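Side-chain contacts in hypothetic aldehyde deformylating oxygenase (Sulfolobus tokodaii, PDB 5V4T), which binds iron within a ferritin-like bundle of helices and probably acts as an oxidoreductase of the aldehyde deformylating oxygenase type: residues E14-L19 / Y129-F134; S50-I55 / E145-S150; Q175-G180 / Q192-L197. One frame throughout, in Å; residues are numbered along the deposited sequence.

Interaction 1 of 3, residues E14-L19 / Y129-F134; sequences EGIKYL and YNLLKF
I16 carries the contact for helix 10-23 and divides its branches between L131 and F134. With CG1 anti to the carbonyl carbon (chi1 -65°), its extended arm runs out toward the branch of L131, and CD1 of I16 meets CD1 of L131 tip to tip at 3.9 Å. The second branch serves the aromatic partner: the CG2 methyl of I16 lies 3.9 Å from CZ of F134 and 4.1 Å from CE2 of F134, approaching the far end of the ring obliquely, the two side chains passing alongside one another in opposite senses. These apolar touches, all buried, join helix 10-23 to the turn between two long helices of the ferritin-like bundle and to the first turn of the second of them. Helix 98-128 ends there in a Schellman motif, with N130 as the C-prime residue at phi 54° and L131 N bonded back to S126 O. L131 then takes the N-cap position of helix 132-155 but has no polar side chain to offer; the carboxylate of D2, from the chain start, accepts from the N-H groups of K133 and F134 instead. Further along the first segment, K17 points away from the turn and its NZ makes a salt bridge with D71. L19, one turn on from I16 and tied by its N to G15 O at 3.0 Å, packs on I121 and L122 of helix 98-128.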
loop_
_atom_site.group_PDB
_atom_site.type_symbol
_atom_site.label_atom_id
_atom_site.label_comp_id
_atom_site.label_asym_id
_atom_site.label_seq_id
_atom_site.Cartn_x
_atom_site.Cartn_y
_atom_site.Cartn_z
ATOM N N GLU A 14 -4.518 17.562 4.559
ATOM C CA GLU A 14 -5.630 16.645 4.389
ATOM C C GLU A 14 -5.319 15.525 3.411
ATOM O O GLU A 14 -5.700 14.371 3.627
ATOM C CB GLU A 14 -6.886 17.365 3.892
ATOM C CG GLU A 14 -7.525 18.076 5.091
ATOM C CD GLU A 14 -8.657 19.014 4.701
ATOM O OE1 GLU A 14 -8.928 19.198 3.486
ATOM O OE2 GLU A 14 -9.232 19.589 5.650
ATOM N N GLY A 15 -4.632 15.899 2.344
ATOM C CA GLY A 15 -4.252 14.927 1.327
ATOM C C GLY A 15 -3.218 13.937 1.824
ATOM O O GLY A 15 -3.278 12.717 1.513
ATOM N N ILE A 16 -2.252 14.434 2.560
ATOM C CA ILE A 16 -1.244 13.567 3.147
ATOM C C ILE A 16 -1.853 12.599 4.136
ATOM O O ILE A 16 -1.530 11.405 4.176
ATOM C CB ILE A 16 -0.106 14.399 3.814
ATOM C CG1 ILE A 16 0.657 15.187 2.734
ATOM C CG2 ILE A 16 0.753 13.526 4.739
ATOM C CD1 ILE A 16 1.745 16.083 3.246
ATOM N N LYS A 17 -2.750 13.103 4.993
ATOM C CA LYS A 17 -3.413 12.227 5.903
ATOM C C LYS A 17 -4.262 11.212 5.192
ATOM O O LYS A 17 -4.366 10.071 5.636
ATOM C CB LYS A 17 -4.309 13.017 6.877
ATOM C CG LYS A 17 -3.519 13.738 7.936
ATOM C CD LYS A 17 -4.489 14.466 8.873
ATOM C CE LYS A 17 -5.220 13.484 9.764
ATOM N NZ LYS A 17 -6.160 14.212 10.686
ATOM N N TYR A 18 -4.913 11.612 4.109
ATOM C CA TYR A 18 -5.798 10.676 3.393
ATOM C C TYR A 18 -5.025 9.501 2.806
ATOM O O TYR A 18 -5.378 8.323 3.019
ATOM C CB TYR A 18 -6.515 11.371 2.302
ATOM C CG TYR A 18 -7.383 10.493 1.430
ATOM C CD1 TYR A 18 -8.597 9.983 1.912
ATOM C CD2 TYR A 18 -6.965 10.095 0.165
ATOM C CE1 TYR A 18 -9.391 9.202 1.105
ATOM C CE2 TYR A 18 -7.783 9.307 -0.651
ATOM C CZ TYR A 18 -9.000 8.855 -0.133
ATOM O OH TYR A 18 -9.822 8.029 -0.895
ATOM N N LEU A 19 -3.913 9.853 2.196
ATOM C CA LEU A 19 -3.047 8.820 1.626
ATOM C C LEU A 19 -2.382 7.986 2.702
ATOM O O LEU A 19 -2.256 6.786 2.579
ATOM C CB LEU A 19 -2.005 9.410 0.683
ATOM C CG LEU A 19 -2.586 9.911 -0.615
ATOM C CD1 LEU A 19 -1.528 10.754 -1.294
ATOM C CD2 LEU A 19 -3.095 8.769 -1.510
ATOM N N TYR A 129 7.078 20.249 0.648
ATOM C CA TYR A 129 6.687 21.010 1.832
ATOM C C TYR A 129 7.684 20.900 2.973
ATOM O O TYR A 129 7.403 21.293 4.104
ATOM C CB TYR A 129 5.215 20.702 2.243
ATOM C CG TYR A 129 4.262 21.234 1.222
ATOM C CD1 TYR A 129 3.864 22.593 1.247
ATOM C CD2 TYR A 129 3.849 20.456 0.158
ATOM C CE1 TYR A 129 3.033 23.069 0.299
ATOM C CE2 TYR A 129 3.039 20.969 -0.838
ATOM C CZ TYR A 129 2.652 22.292 -0.767
ATOM O OH TYR A 129 1.830 22.833 -1.722
ATOM N N ASN A 130 8.876 20.391 2.694
ATOM C CA ASN A 130 9.921 20.326 3.687
ATOM C C ASN A 130 9.574 19.631 4.989
ATOM O O ASN A 130 10.070 20.020 6.051
ATOM C CB ASN A 130 10.441 21.758 3.947
ATOM C CG ASN A 130 10.845 22.434 2.661
ATOM O OD1 ASN A 130 10.297 23.467 2.287
ATOM N ND2 ASN A 130 11.717 21.799 1.928
ATOM N N LEU A 131 8.791 18.540 4.891
ATOM C CA LEU A 131 8.462 17.707 6.023
ATOM C C LEU A 131 9.532 16.614 6.148
ATOM O O LEU A 131 9.391 15.529 5.616
ATOM C CB LEU A 131 7.092 17.077 5.896
ATOM C CG LEU A 131 5.942 18.119 5.790
ATOM C CD1 LEU A 131 4.654 17.526 5.353
ATOM C CD2 LEU A 131 5.805 18.807 7.171
ATOM N N LEU A 132 10.623 16.930 6.801
ATOM C CA LEU A 132 11.830 16.138 6.632
ATOM C C LEU A 132 11.778 14.758 7.240
ATOM O O LEU A 132 12.199 13.804 6.586
ATOM C CB LEU A 132 13.059 16.847 7.193
ATOM C CG LEU A 132 13.337 18.187 6.565
ATOM C CD1 LEU A 132 14.645 18.763 7.098
ATOM C CD2 LEU A 132 13.399 18.121 5.037
ATOM N N LYS A 133 11.279 14.622 8.473
ATOM C CA LYS A 133 11.176 13.314 9.092
ATOM C C LYS A 133 10.154 12.473 8.365
ATOM O O LYS A 133 10.362 11.285 8.185
ATOM C CB LYS A 133 10.808 13.457 10.572
ATOM C CG LYS A 133 11.921 14.128 11.343
ATOM C CD LYS A 133 11.451 14.322 12.783
ATOM C CE LYS A 133 12.363 15.255 13.513
ATOM N NZ LYS A 133 11.794 15.451 14.883
ATOM N N PHE A 134 9.047 13.068 7.954
ATOM C CA PHE A 134 8.044 12.320 7.218
ATOM C C PHE A 134 8.663 11.783 5.930
ATOM O O PHE A 134 8.493 10.607 5.575
ATOM C CB PHE A 134 6.807 13.157 6.920
ATOM C CG PHE A 134 5.650 12.347 6.400
ATOM C CD1 PHE A 134 4.862 11.576 7.234
ATOM C CD2 PHE A 134 5.410 12.310 5.058
ATOM C CE1 PHE A 134 3.789 10.859 6.748
ATOM C CE2 PHE A 134 4.361 11.595 4.560
ATOM C CZ PHE A 134 3.520 10.897 5.405
#

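Interaction 2 of 3, residues S50-I55 / E145-S150; sequences SLQQVI and EARHVS. With FE (Fe (III) ion), chain C.
The H148 imidazole has the aliphatic part of Q53 laid over one face and iron at its ND1. CG of Q53 makes a CH-pi contact almost exactly above the centre, 3.7 Å from the centroid of the H148 ring and 5° off the normal. The Q53 amide follows obliquely, its plane turned 41° from the ring; NE2 of Q53 comes within 3.6 Å of H148 ND1 without a hydrogen bond, since ND1 is spent on the metal at 2.2 Å. With the other ring nitrogen, NE2, bonded to E56, the ring's rotation is fixed from two sides. E145 bends at chi2 (-52°) to bring its carboxylate round to the iron as a chelating pair, OE1 and OE2 each 2.2 Å from the metal. Water 1 and the carboxylates of E57 and E111 complete the site, the helix-borne iron site of a ferritin-like protein. Replacing Q53 by an alanine is likely to strip the H148 face of its cover and to leave H107 without its bond to Q53 OE1. On the solvent side, Q52 NE2 stands 4.4 Å from R147 NH2; E56 accepts a hydrogen bond from Q52 and makes a salt bridge with R147, which also pairs with D144. Around this pairing of helix 49-67 with helix 132-155, F106 of helix 98-128 packs on Q53, V149 rests on its M108, and helix 34-46 receives V54.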
loop_
_atom_site.group_PDB
_atom_site.type_symbol
_atom_site.label_atom_id
_atom_site.label_comp_id
_atom_site.label_asym_id
_atom_site.label_seq_id
_atom_site.Cartn_x
_atom_site.Cartn_y
_atom_site.Cartn_z
ATOM N N SER A 50 9.780 -13.895 4.713
ATOM C CA SER A 50 8.421 -13.589 5.113
ATOM C C SER A 50 8.323 -13.045 6.553
ATOM O O SER A 50 7.536 -12.160 6.875
ATOM C CB SER A 50 7.530 -14.842 4.984
ATOM O OG SER A 50 7.992 -15.809 5.855
ATOM N N LEU A 51 9.186 -13.547 7.435
ATOM C CA LEU A 51 9.171 -13.067 8.800
ATOM C C LEU A 51 9.699 -11.601 8.908
ATOM O O LEU A 51 9.133 -10.837 9.660
ATOM C CB LEU A 51 10.088 -14.012 9.650
ATOM C CG LEU A 51 9.615 -15.492 9.714
ATOM C CD1 LEU A 51 10.780 -16.395 10.035
ATOM C CD2 LEU A 51 8.532 -15.646 10.693
ATOM N N GLN A 52 10.728 -11.279 8.147
ATOM C CA GLN A 52 11.220 -9.908 8.047
ATOM C C GLN A 52 10.135 -9.023 7.439
ATOM O O GLN A 52 9.912 -7.909 7.891
ATOM C CB GLN A 52 12.511 -9.852 7.289
ATOM C CG GLN A 52 13.021 -8.431 7.223
ATOM C CD GLN A 52 14.474 -8.325 6.998
ATOM O OE1 GLN A 52 15.239 -9.242 7.251
ATOM N NE2 GLN A 52 14.884 -7.177 6.474
ATOM N N GLN A 53 9.459 -9.507 6.426
ATOM C CA GLN A 53 8.368 -8.678 5.866
ATOM C C GLN A 53 7.284 -8.311 6.852
ATOM O O GLN A 53 6.828 -7.197 6.964
ATOM C CB GLN A 53 7.759 -9.312 4.602
ATOM C CG GLN A 53 6.633 -8.414 4.055
ATOM C CD GLN A 53 6.051 -8.913 2.752
ATOM O OE1 GLN A 53 6.231 -10.078 2.360
ATOM N NE2 GLN A 53 5.222 -8.058 2.161
ATOM N N VAL A 54 6.835 -9.307 7.629
ATOM C CA VAL A 54 5.806 -8.994 8.608
ATOM C C VAL A 54 6.309 -7.995 9.643
ATOM O O VAL A 54 5.581 -7.075 10.030
ATOM C CB VAL A 54 5.365 -10.315 9.314
ATOM C CG1 VAL A 54 4.685 -10.040 10.669
ATOM C CG2 VAL A 54 4.484 -11.093 8.384
ATOM N N ILE A 55 7.532 -8.160 10.106
ATOM C CA ILE A 55 8.113 -7.161 11.043
ATOM C C ILE A 55 8.166 -5.778 10.399
ATOM O O ILE A 55 7.821 -4.798 11.037
ATOM C CB ILE A 55 9.485 -7.615 11.530
ATOM C CG1 ILE A 55 9.235 -8.771 12.533
ATOM C CG2 ILE A 55 10.246 -6.492 12.174
ATOM C CD1 ILE A 55 10.426 -9.649 12.617
ATOM N N GLU A 145 9.605 -1.610 0.467
ATOM C CA GLU A 145 8.581 -2.130 -0.432
ATOM C C GLU A 145 9.155 -2.730 -1.686
ATOM O O GLU A 145 8.588 -3.702 -2.247
ATOM C CB GLU A 145 7.507 -1.085 -0.738
ATOM C CG GLU A 145 6.621 -0.773 0.474
ATOM C CD GLU A 145 6.021 -2.012 1.118
ATOM O OE1 GLU A 145 5.582 -2.912 0.367
ATOM O OE2 GLU A 145 5.999 -2.082 2.374
ATOM N N ALA A 146 10.273 -2.207 -2.173
ATOM C CA ALA A 146 10.956 -2.817 -3.290
ATOM C C ALA A 146 11.364 -4.247 -3.008
ATOM O O ALA A 146 11.188 -5.135 -3.847
ATOM C CB ALA A 146 12.161 -1.984 -3.727
ATOM N N ARG A 147 11.825 -4.515 -1.801
ATOM C CA ARG A 147 12.137 -5.887 -1.415
ATOM C C ARG A 147 10.913 -6.708 -1.198
ATOM O O ARG A 147 10.894 -7.912 -1.518
ATOM C CB ARG A 147 12.985 -5.883 -0.161
ATOM C CG ARG A 147 14.412 -5.401 -0.286
ATOM C CD ARG A 147 15.210 -5.746 1.003
ATOM N NE ARG A 147 14.608 -5.252 2.257
ATOM C CZ ARG A 147 14.770 -4.031 2.788
ATOM N NH1 ARG A 147 15.483 -3.112 2.190
ATOM N NH2 ARG A 147 14.173 -3.718 3.917
ATOM N N HIS A 148 9.841 -6.103 -0.707
ATOM C CA HIS A 148 8.570 -6.804 -0.546
ATOM C C HIS A 148 8.055 -7.324 -1.894
ATOM O O HIS A 148 7.629 -8.455 -2.036
ATOM C CB HIS A 148 7.511 -5.978 0.141
ATOM C CG HIS A 148 7.849 -5.644 1.574
ATOM N ND1 HIS A 148 7.004 -4.961 2.414
ATOM C CD2 HIS A 148 8.990 -5.868 2.279
ATOM C CE1 HIS A 148 7.578 -4.825 3.592
ATOM N NE2 HIS A 148 8.789 -5.353 3.537
ATOM N N VAL A 149 8.068 -6.469 -2.883
ATOM C CA VAL A 149 7.621 -6.865 -4.192
ATOM C C VAL A 149 8.472 -7.960 -4.817
ATOM O O VAL A 149 7.922 -8.935 -5.352
ATOM C CB VAL A 149 7.555 -5.600 -5.093
ATOM C CG1 VAL A 149 7.292 -6.022 -6.538
ATOM C CG2 VAL A 149 6.473 -4.683 -4.604
ATOM N N SER A 150 9.792 -7.869 -4.675
ATOM C CA SER A 150 10.746 -8.903 -5.146
ATOM C C SER A 150 10.478 -10.201 -4.457
ATOM O O SER A 150 10.414 -11.267 -5.098
ATOM C CB SER A 150 12.214 -8.527 -4.866
ATOM O OG SER A 150 12.492 -7.398 -5.590
HETATM FE FE FE C . 5.000 -4.021 2.192
HETATM O O HOH W 1 3.204 -3.001 2.330
#

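Interaction 3 of 3, residues Q175-G180 / Q192-L197; sequences QIVKEG and QELVNL
V177 lays its CG1 methyl over the base and one tip of L194, 4.3 Å from L194 CB and equally 4.3 Å from L194 CD1. The contact joins helix 159-179 to helix 191-211, consecutive helices of the ferritin-like fold linked by a short connection that includes helix 181-184, so it closes a small local loop and lies away from the iron site. The valine's reach comes from its torsion: CG1 stands anti to the backbone N (chi1 172°), which brings that methyl to the side where L194 lies. Backbones come nearest at V177 and V195, whose CA atoms are 7.6 Å apart. Beside this buried apolar pair runs K178, whose aliphatic chain passes along V195. Its CE is 4.3 Å from V195 CG2 and its CG is 4.4 Å from the same methyl, so the methylene chain spans the valine branch while the ammonium end continues beyond it toward solvent. No hydrogen bond crosses between the two helices here; their grip is purely of carbon on carbon, and at these separations it is a fairly loose one. V177 and L194 are buried: M198 of helix 191-211 also packs on V177, and I121 of helix 98-128 lies against L194. G180, the N-cap of helix 181-184, follows, its N bonded to V177 O at 3.0 Å and only weakly to I176 O. On the outer side of helix 191-211 a side-chain bond joins successive turns: Q192 NE2 donates to N196 OD1 at 2.9 Å, with an N-H...O angle of 149° and the donor 38° above the carbonyl plane.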
loop_
_atom_site.group_PDB
_atom_site.type_symbol
_atom_site.label_atom_id
_atom_site.label_comp_id
_atom_site.label_asym_id
_atom_site.label_seq_id
_atom_site.Cartn_x
_atom_site.Cartn_y
_atom_site.Cartn_z
ATOM N N GLN A 175 -9.988 1.833 -9.084
ATOM C CA GLN A 175 -11.158 2.457 -8.402
ATOM C C GLN A 175 -10.762 3.082 -7.106
ATOM O O GLN A 175 -11.254 4.145 -6.752
ATOM C CB GLN A 175 -12.317 1.473 -8.229
ATOM C CG GLN A 175 -13.049 1.221 -9.556
ATOM C CD GLN A 175 -13.365 2.515 -10.389
ATOM O OE1 GLN A 175 -14.002 3.484 -9.912
ATOM N NE2 GLN A 175 -12.887 2.533 -11.642
ATOM N N ILE A 176 -9.824 2.456 -6.372
ATOM C CA ILE A 176 -9.340 3.092 -5.140
ATOM C C ILE A 176 -8.755 4.472 -5.378
ATOM O O ILE A 176 -9.024 5.385 -4.615
ATOM C CB ILE A 176 -8.323 2.174 -4.434
ATOM C CG1 ILE A 176 -8.997 0.941 -3.894
ATOM C CG2 ILE A 176 -7.621 2.889 -3.300
ATOM C CD1 ILE A 176 -8.068 -0.181 -3.469
ATOM N N VAL A 177 -7.916 4.628 -6.398
ATOM C CA VAL A 177 -7.285 5.915 -6.684
ATOM C C VAL A 177 -8.362 6.894 -7.185
ATOM O O VAL A 177 -8.397 8.032 -6.730
ATOM C CB VAL A 177 -6.164 5.762 -7.674
ATOM C CG1 VAL A 177 -5.628 7.112 -8.131
ATOM C CG2 VAL A 177 -5.062 4.898 -7.029
ATOM N N LYS A 178 -9.261 6.438 -8.051
ATOM C CA LYS A 178 -10.312 7.374 -8.546
ATOM C C LYS A 178 -11.243 7.861 -7.456
ATOM O O LYS A 178 -11.662 9.042 -7.475
ATOM C CB LYS A 178 -11.102 6.712 -9.683
ATOM C CG LYS A 178 -10.304 6.553 -10.934
ATOM C CD LYS A 178 -11.110 5.989 -12.107
ATOM C CE LYS A 178 -10.551 6.587 -13.383
ATOM N NZ LYS A 178 -11.055 5.888 -14.616
ATOM N N GLU A 179 -11.523 6.994 -6.475
ATOM C CA GLU A 179 -12.314 7.332 -5.315
ATOM C C GLU A 179 -11.672 8.394 -4.427
ATOM O O GLU A 179 -12.371 9.066 -3.636
ATOM C CB GLU A 179 -12.724 6.046 -4.543
ATOM C CG GLU A 179 -13.752 5.183 -5.313
ATOM C CD GLU A 179 -13.915 3.770 -4.757
ATOM O OE1 GLU A 179 -13.357 3.489 -3.671
ATOM O OE2 GLU A 179 -14.575 2.908 -5.436
ATOM N N GLY A 180 -10.355 8.565 -4.544
ATOM C CA GLY A 180 -9.613 9.569 -3.782
ATOM C C GLY A 180 -9.446 10.892 -4.504
ATOM O O GLY A 180 -8.734 11.780 -4.049
ATOM N N GLN A 192 -6.006 11.102 -14.001
ATOM C CA GLN A 192 -5.610 10.404 -15.212
ATOM C C GLN A 192 -4.133 10.027 -15.302
ATOM O O GLN A 192 -3.779 8.880 -15.730
ATOM C CB GLN A 192 -5.990 11.175 -16.497
ATOM C CG GLN A 192 -5.789 10.330 -17.783
ATOM C CD GLN A 192 -6.701 9.099 -17.804
ATOM O OE1 GLN A 192 -7.936 9.240 -17.900
ATOM N NE2 GLN A 192 -6.119 7.876 -17.733
ATOM N N GLU A 193 -3.234 10.920 -14.942
ATOM C CA GLU A 193 -1.786 10.649 -15.019
ATOM C C GLU A 193 -1.448 9.549 -14.004
ATOM O O GLU A 193 -0.648 8.712 -14.296
ATOM C CB GLU A 193 -0.855 11.865 -14.820
ATOM C CG GLU A 193 -0.913 12.845 -15.966
ATOM C CD GLU A 193 0.031 14.043 -15.815
ATOM O OE1 GLU A 193 0.844 14.076 -14.861
ATOM O OE2 GLU A 193 -0.062 14.972 -16.660
ATOM N N LEU A 194 -2.086 9.570 -12.861
ATOM C CA LEU A 194 -1.850 8.501 -11.860
ATOM C C LEU A 194 -2.324 7.155 -12.333
ATOM O O LEU A 194 -1.623 6.167 -12.164
ATOM C CB LEU A 194 -2.559 8.865 -10.544
ATOM C CG LEU A 194 -1.945 10.001 -9.808
ATOM C CD1 LEU A 194 -2.799 10.290 -8.604
ATOM C CD2 LEU A 194 -0.481 9.850 -9.416
ATOM N N VAL A 195 -3.511 7.077 -12.947
ATOM C CA VAL A 195 -3.980 5.852 -13.545
ATOM C C VAL A 195 -3.089 5.403 -14.707
ATOM O O VAL A 195 -2.794 4.223 -14.829
ATOM C CB VAL A 195 -5.474 5.974 -14.003
ATOM C CG1 VAL A 195 -5.929 4.759 -14.790
ATOM C CG2 VAL A 195 -6.363 6.202 -12.760
ATOM N N ASN A 196 -2.584 6.351 -15.523
ATOM C CA ASN A 196 -1.596 5.971 -16.537
ATOM C C ASN A 196 -0.362 5.334 -15.939
ATOM O O ASN A 196 0.145 4.371 -16.498
ATOM C CB ASN A 196 -1.186 7.130 -17.469
ATOM C CG ASN A 196 -2.360 7.726 -18.225
ATOM O OD1 ASN A 196 -3.415 7.117 -18.379
ATOM N ND2 ASN A 196 -2.184 8.949 -18.644
ATOM N N LEU A 197 0.152 5.894 -14.850
ATOM C CA LEU A 197 1.260 5.283 -14.149
ATOM C C LEU A 197 0.902 3.897 -13.639
ATOM O O LEU A 197 1.704 2.975 -13.800
ATOM C CB LEU A 197 1.698 6.199 -13.003
ATOM C CG LEU A 197 2.657 5.518 -12.042
ATOM C CD1 LEU A 197 3.978 5.130 -12.675
ATOM C CD2 LEU A 197 2.879 6.521 -10.963
#

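How the interactions relate
From the N terminus, residues 14-19 open interaction 1 and residues 50-55 open interaction 2 before either has closed; 129-134 then closes the first and 145-150 the second, so these two long loops cross. Both end on helix 132-155, one at its start and the other further along at the iron, with centres 24 Å apart, and thereby fasten helices 10-23 and 49-67 to one shared helix. Interaction 3 follows in series as a short loop tying helix 159-179 to helix 191-211, across the chain's centre from interaction 2. It nevertheless meets interaction 1 directly, where Y18 OH packs 3.3 Å from G180 CA.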